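Long-range contact in SUBA (Escherichia coli, PDB 2IY9), which is the protease subunit of an AB5 toxin and cleaves the host endoplasmic reticulum chaperone BiP at a single hinge site, triggering stress and cell death: residues K42-G54 with A140-G152. Sequence-based numbering, arbitrary orientation.
Sequences KNTPVVVSVVDSG and APGEEKIINISGG
E144 reaches over to S49 and shows how a side chain can bind two neighbouring strands where the chain turns a corner. Its CB lies 4.2 Å from S49 CB, and CG rests against both that atom and V47 CG1 (4.1 Å). With CG anti to its carbonyl carbon (chi1 -56°) and the chain extended beyond, CD is carried alongside S49. There OE2 accepts the hydroxyl proton of S49 OG at 2.9 Å, met nearly along the C-O axis; the same oxygen forms a salt bridge with R115 on strand 111-116, so one carboxylate ties three segments together. This charge pairing would be expected to keep the buried glutamate ionised.

Up to the corner V47 N bonds to G142 O and E144 N to V47 O, and a water alongside donates to V47 O and G142 O and accepts from I146 N. Beyond it S49 N bonds to I146 O, N148 N to S49 O at 2.8 Å, and V51 N to N148 O, the last nearly straight at its carbonyl (169°). These are neighbouring parallel strands, 47-52 and 147-149, at the centre of the seven-stranded sheet of the subtilisin-like fold, with 111-116 on the far edge of 47-52. On the face carrying S49, I147 CG2 packs 3.8 Å from V51 CG2, the side chains crossing obliquely. The other face holds V48 and N148 against helix 271-288, where N148 ND2 bonds to S279. At the C-terminal ends D52, the inferred charge-relay aspartate, places OD2 3.9 Å from S150 CB, beside H89, while S150 OG is bonded to the backbone of S272.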
loop_
_atom_site.group_PDB
_atom_site.type_symbol
_atom_site.label_atom_id
_atom_site.label_comp_id
_atom_site.label_asym_id
_atom_site.label_seq_id
_atom_site.Cartn_x
_atom_site.Cartn_y
_atom_site.Cartn_z
ATOM N N LYS A 42 4.731 -1.641 20.162
ATOM C CA LYS A 42 5.947 -2.162 19.511
ATOM C C LYS A 42 6.266 -3.598 19.941
ATOM O O LYS A 42 7.144 -4.250 19.380
ATOM C CB LYS A 42 7.148 -1.232 19.768
ATOM C CG LYS A 42 7.741 -1.297 21.185
ATOM C CD LYS A 42 8.922 -0.317 21.371
ATOM C CE LYS A 42 10.173 -0.740 20.593
ATOM N NZ LYS A 42 11.216 0.354 20.533
ATOM N N ASN A 43 5.539 -4.080 20.937
ATOM C CA ASN A 43 5.715 -5.429 21.446
ATOM C C ASN A 43 4.902 -6.464 20.678
ATOM O O ASN A 43 5.065 -7.657 20.887
ATOM C CB ASN A 43 5.388 -5.459 22.942
ATOM C CG ASN A 43 6.373 -4.642 23.761
ATOM O OD1 ASN A 43 7.588 -4.860 23.689
ATOM N ND2 ASN A 43 5.858 -3.684 24.532
ATOM N N THR A 44 4.035 -5.990 19.782
ATOM C CA THR A 44 3.232 -6.859 18.931
ATOM C C THR A 44 3.836 -6.855 17.537
ATOM O O THR A 44 3.853 -5.812 16.876
ATOM C CB THR A 44 1.769 -6.385 18.873
ATOM O OG1 THR A 44 1.182 -6.493 20.181
ATOM C CG2 THR A 44 0.965 -7.220 17.883
ATOM N N PRO A 45 4.362 -8.006 17.097
ATOM C CA PRO A 45 4.988 -8.034 15.780
ATOM C C PRO A 45 3.970 -7.807 14.673
ATOM O O PRO A 45 2.858 -8.344 14.710
ATOM C CB PRO A 45 5.590 -9.445 15.702
ATOM C CG PRO A 45 5.675 -9.901 17.163
ATOM C CD PRO A 45 4.440 -9.319 17.758
ATOM N N VAL A 46 4.350 -6.965 13.723
ATOM C CA VAL A 46 3.530 -6.668 12.563
ATOM C C VAL A 46 4.416 -6.832 11.355
ATOM O O VAL A 46 5.456 -6.186 11.264
ATOM C CB VAL A 46 2.990 -5.214 12.601
ATOM C CG1 VAL A 46 2.250 -4.870 11.306
ATOM C CG2 VAL A 46 2.067 -5.010 13.796
ATOM N N VAL A 47 3.999 -7.701 10.439
ATOM C CA VAL A 47 4.715 -7.947 9.197
ATOM C C VAL A 47 3.841 -7.455 8.049
ATOM O O VAL A 47 2.714 -7.922 7.866
ATOM C CB VAL A 47 5.023 -9.453 8.995
ATOM C CG1 VAL A 47 5.783 -9.677 7.698
ATOM C CG2 VAL A 47 5.800 -10.030 10.187
ATOM N N VAL A 48 4.364 -6.508 7.279
ATOM C CA VAL A 48 3.665 -6.029 6.101
ATOM C C VAL A 48 4.151 -6.818 4.889
ATOM O O VAL A 48 5.359 -6.995 4.676
ATOM C CB VAL A 48 3.895 -4.516 5.882
ATOM C CG1 VAL A 48 3.214 -4.035 4.587
ATOM C CG2 VAL A 48 3.389 -3.717 7.093
ATOM N N SER A 49 3.200 -7.312 4.104
ATOM C CA SER A 49 3.536 -8.023 2.883
ATOM C C SER A 49 3.887 -7.004 1.789
ATOM O O SER A 49 3.148 -6.048 1.561
ATOM C CB SER A 49 2.361 -8.924 2.483
ATOM O OG SER A 49 2.743 -9.797 1.428
ATOM N N VAL A 50 5.037 -7.180 1.147
ATOM C CA VAL A 50 5.412 -6.307 0.035
ATOM C C VAL A 50 5.432 -7.142 -1.243
ATOM O O VAL A 50 6.397 -7.880 -1.512
ATOM C CB VAL A 50 6.733 -5.543 0.283
ATOM C CG1 VAL A 50 7.209 -4.826 -0.994
ATOM C CG2 VAL A 50 6.548 -4.534 1.394
ATOM N N VAL A 51 4.332 -7.039 -1.995
ATOM C CA VAL A 51 4.132 -7.809 -3.223
ATOM C C VAL A 51 4.626 -6.901 -4.351
ATOM O O VAL A 51 3.992 -5.884 -4.702
ATOM C CB VAL A 51 2.654 -8.244 -3.398
ATOM C CG1 VAL A 51 2.496 -9.168 -4.620
ATOM C CG2 VAL A 51 2.148 -8.953 -2.126
ATOM N N ASP A 52 5.794 -7.246 -4.886
ATOM C CA ASP A 52 6.555 -6.279 -5.668
ATOM C C ASP A 52 7.712 -6.944 -6.409
ATOM O O ASP A 52 7.646 -8.133 -6.728
ATOM C CB ASP A 52 7.047 -5.164 -4.726
ATOM C CG ASP A 52 7.064 -3.799 -5.389
ATOM O OD1 ASP A 52 7.856 -3.627 -6.349
ATOM O OD2 ASP A 52 6.295 -2.905 -4.949
ATOM N N SER A 53 8.768 -6.178 -6.682
ATOM C CA SER A 53 9.863 -6.640 -7.532
ATOM C C SER A 53 11.027 -7.271 -6.748
ATOM O O SER A 53 12.085 -7.540 -7.317
ATOM C CB SER A 53 10.372 -5.473 -8.375
ATOM O OG SER A 53 11.005 -4.498 -7.559
ATOM N N GLY A 54 10.823 -7.503 -5.448
ATOM C CA GLY A 54 11.862 -8.077 -4.582
ATOM C C GLY A 54 12.504 -7.015 -3.706
ATOM O O GLY A 54 12.574 -5.837 -4.081
ATOM N N ALA A 140 0.758 -15.787 12.236
ATOM C CA ALA A 140 0.123 -15.275 13.434
ATOM C C ALA A 140 -0.702 -14.038 13.064
ATOM O O ALA A 140 -0.474 -13.448 11.997
ATOM C CB ALA A 140 1.192 -14.936 14.483
ATOM N N PRO A 141 -1.648 -13.626 13.947
ATOM C CA PRO A 141 -2.413 -12.408 13.678
ATOM C C PRO A 141 -1.426 -11.246 13.566
ATOM O O PRO A 141 -0.502 -11.148 14.371
ATOM C CB PRO A 141 -3.274 -12.244 14.938
ATOM C CG PRO A 141 -3.356 -13.630 15.527
ATOM C CD PRO A 141 -2.012 -14.229 15.244
ATOM N N GLY A 142 -1.592 -10.396 12.564
ATOM C CA GLY A 142 -0.651 -9.285 12.372
ATOM C C GLY A 142 0.501 -9.588 11.419
ATOM O O GLY A 142 1.199 -8.666 10.992
ATOM N N GLU A 143 0.713 -10.870 11.112
ATOM C CA GLU A 143 1.708 -11.283 10.114
ATOM C C GLU A 143 1.046 -11.343 8.739
ATOM O O GLU A 143 0.199 -12.209 8.487
ATOM C CB GLU A 143 2.349 -12.635 10.479
ATOM C CG GLU A 143 3.101 -12.622 11.823
ATOM C CD GLU A 143 3.738 -13.958 12.202
ATOM O OE1 GLU A 143 3.376 -15.012 11.625
ATOM O OE2 GLU A 143 4.621 -13.954 13.089
ATOM N N GLU A 144 1.422 -10.400 7.872
ATOM C CA GLU A 144 0.881 -10.297 6.500
ATOM C C GLU A 144 -0.645 -10.073 6.460
ATOM O O GLU A 144 -1.352 -10.537 5.547
ATOM C CB GLU A 144 1.328 -11.489 5.639
ATOM C CG GLU A 144 2.847 -11.668 5.591
ATOM C CD GLU A 144 3.307 -12.490 4.407
ATOM O OE1 GLU A 144 3.749 -13.632 4.617
ATOM O OE2 GLU A 144 3.238 -11.993 3.266
ATOM N N LYS A 145 -1.142 -9.358 7.467
ATOM C CA LYS A 145 -2.525 -8.893 7.504
ATOM C C LYS A 145 -2.697 -7.727 6.524
ATOM O O LYS A 145 -3.727 -7.600 5.827
ATOM C CB LYS A 145 -2.859 -8.416 8.921
ATOM C CG LYS A 145 -4.340 -8.196 9.193
ATOM C CD LYS A 145 -4.553 -7.667 10.602
ATOM C CE LYS A 145 -6.031 -7.603 10.985
ATOM N NZ LYS A 145 -6.663 -8.969 11.088
ATOM N N ILE A 146 -1.689 -6.858 6.515
ATOM C CA ILE A 146 -1.656 -5.726 5.614
ATOM C C ILE A 146 -0.763 -6.091 4.443
ATOM O O ILE A 146 0.429 -6.344 4.619
ATOM C CB ILE A 146 -1.135 -4.434 6.291
ATOM C CG1 ILE A 146 -1.937 -4.101 7.565
ATOM C CG2 ILE A 146 -1.133 -3.277 5.279
ATOM C CD1 ILE A 146 -3.485 -4.202 7.406
ATOM N N ILE A 147 -1.365 -6.103 3.255
ATOM C CA ILE A 147 -0.708 -6.513 2.025
ATOM C C ILE A 147 -0.529 -5.321 1.081
ATOM O O ILE A 147 -1.504 -4.779 0.552
ATOM C CB ILE A 147 -1.527 -7.637 1.311
ATOM C CG1 ILE A 147 -1.758 -8.834 2.255
ATOM C CG2 ILE A 147 -0.832 -8.097 0.029
ATOM C CD1 ILE A 147 -2.881 -9.757 1.778
ATOM N N ASN A 148 0.726 -4.933 0.864
ATOM C CA ASN A 148 1.050 -3.772 0.038
ATOM C C ASN A 148 1.292 -4.148 -1.408
ATOM O O ASN A 148 2.199 -4.938 -1.730
ATOM C CB ASN A 148 2.281 -3.058 0.588
ATOM C CG ASN A 148 2.580 -1.764 -0.149
ATOM O OD1 ASN A 148 3.322 -1.739 -1.152
ATOM N ND2 ASN A 148 1.974 -0.688 0.318
ATOM N N ILE A 149 0.475 -3.569 -2.283
ATOM C CA ILE A 149 0.612 -3.781 -3.714
ATOM C C ILE A 149 0.756 -2.412 -4.398
ATOM O O ILE A 149 -0.217 -1.828 -4.880
ATOM C CB ILE A 149 -0.569 -4.616 -4.277
ATOM C CG1 ILE A 149 -0.774 -5.865 -3.390
ATOM C CG2 ILE A 149 -0.326 -4.963 -5.766
ATOM C CD1 ILE A 149 -1.590 -7.002 -3.991
ATOM N N SER A 150 1.990 -1.917 -4.408
ATOM C CA SER A 150 2.339 -0.644 -5.037
ATOM C C SER A 150 2.514 -0.829 -6.550
ATOM O O SER A 150 3.607 -0.648 -7.098
ATOM C CB SER A 150 3.627 -0.085 -4.423
ATOM O OG SER A 150 3.399 0.488 -3.154
ATOM N N GLY A 151 1.427 -1.207 -7.212
ATOM C CA GLY A 151 1.434 -1.497 -8.639
ATOM C C GLY A 151 0.342 -2.503 -8.906
ATOM O O GLY A 151 -0.734 -2.438 -8.304
ATOM N N GLY A 152 0.632 -3.457 -9.784
ATOM C CA GLY A 152 -0.326 -4.498 -10.096
ATOM C C GLY A 152 -0.347 -4.863 -11.563
ATOM O O GLY A 152 0.598 -4.574 -12.301
HETATM O O HOH W 1 1.876 -10.872 15.311
HETATM O O HOH W 2 0.400 -6.964 8.694
HETATM O O HOH W 3 4.216 -3.387 -3.306
#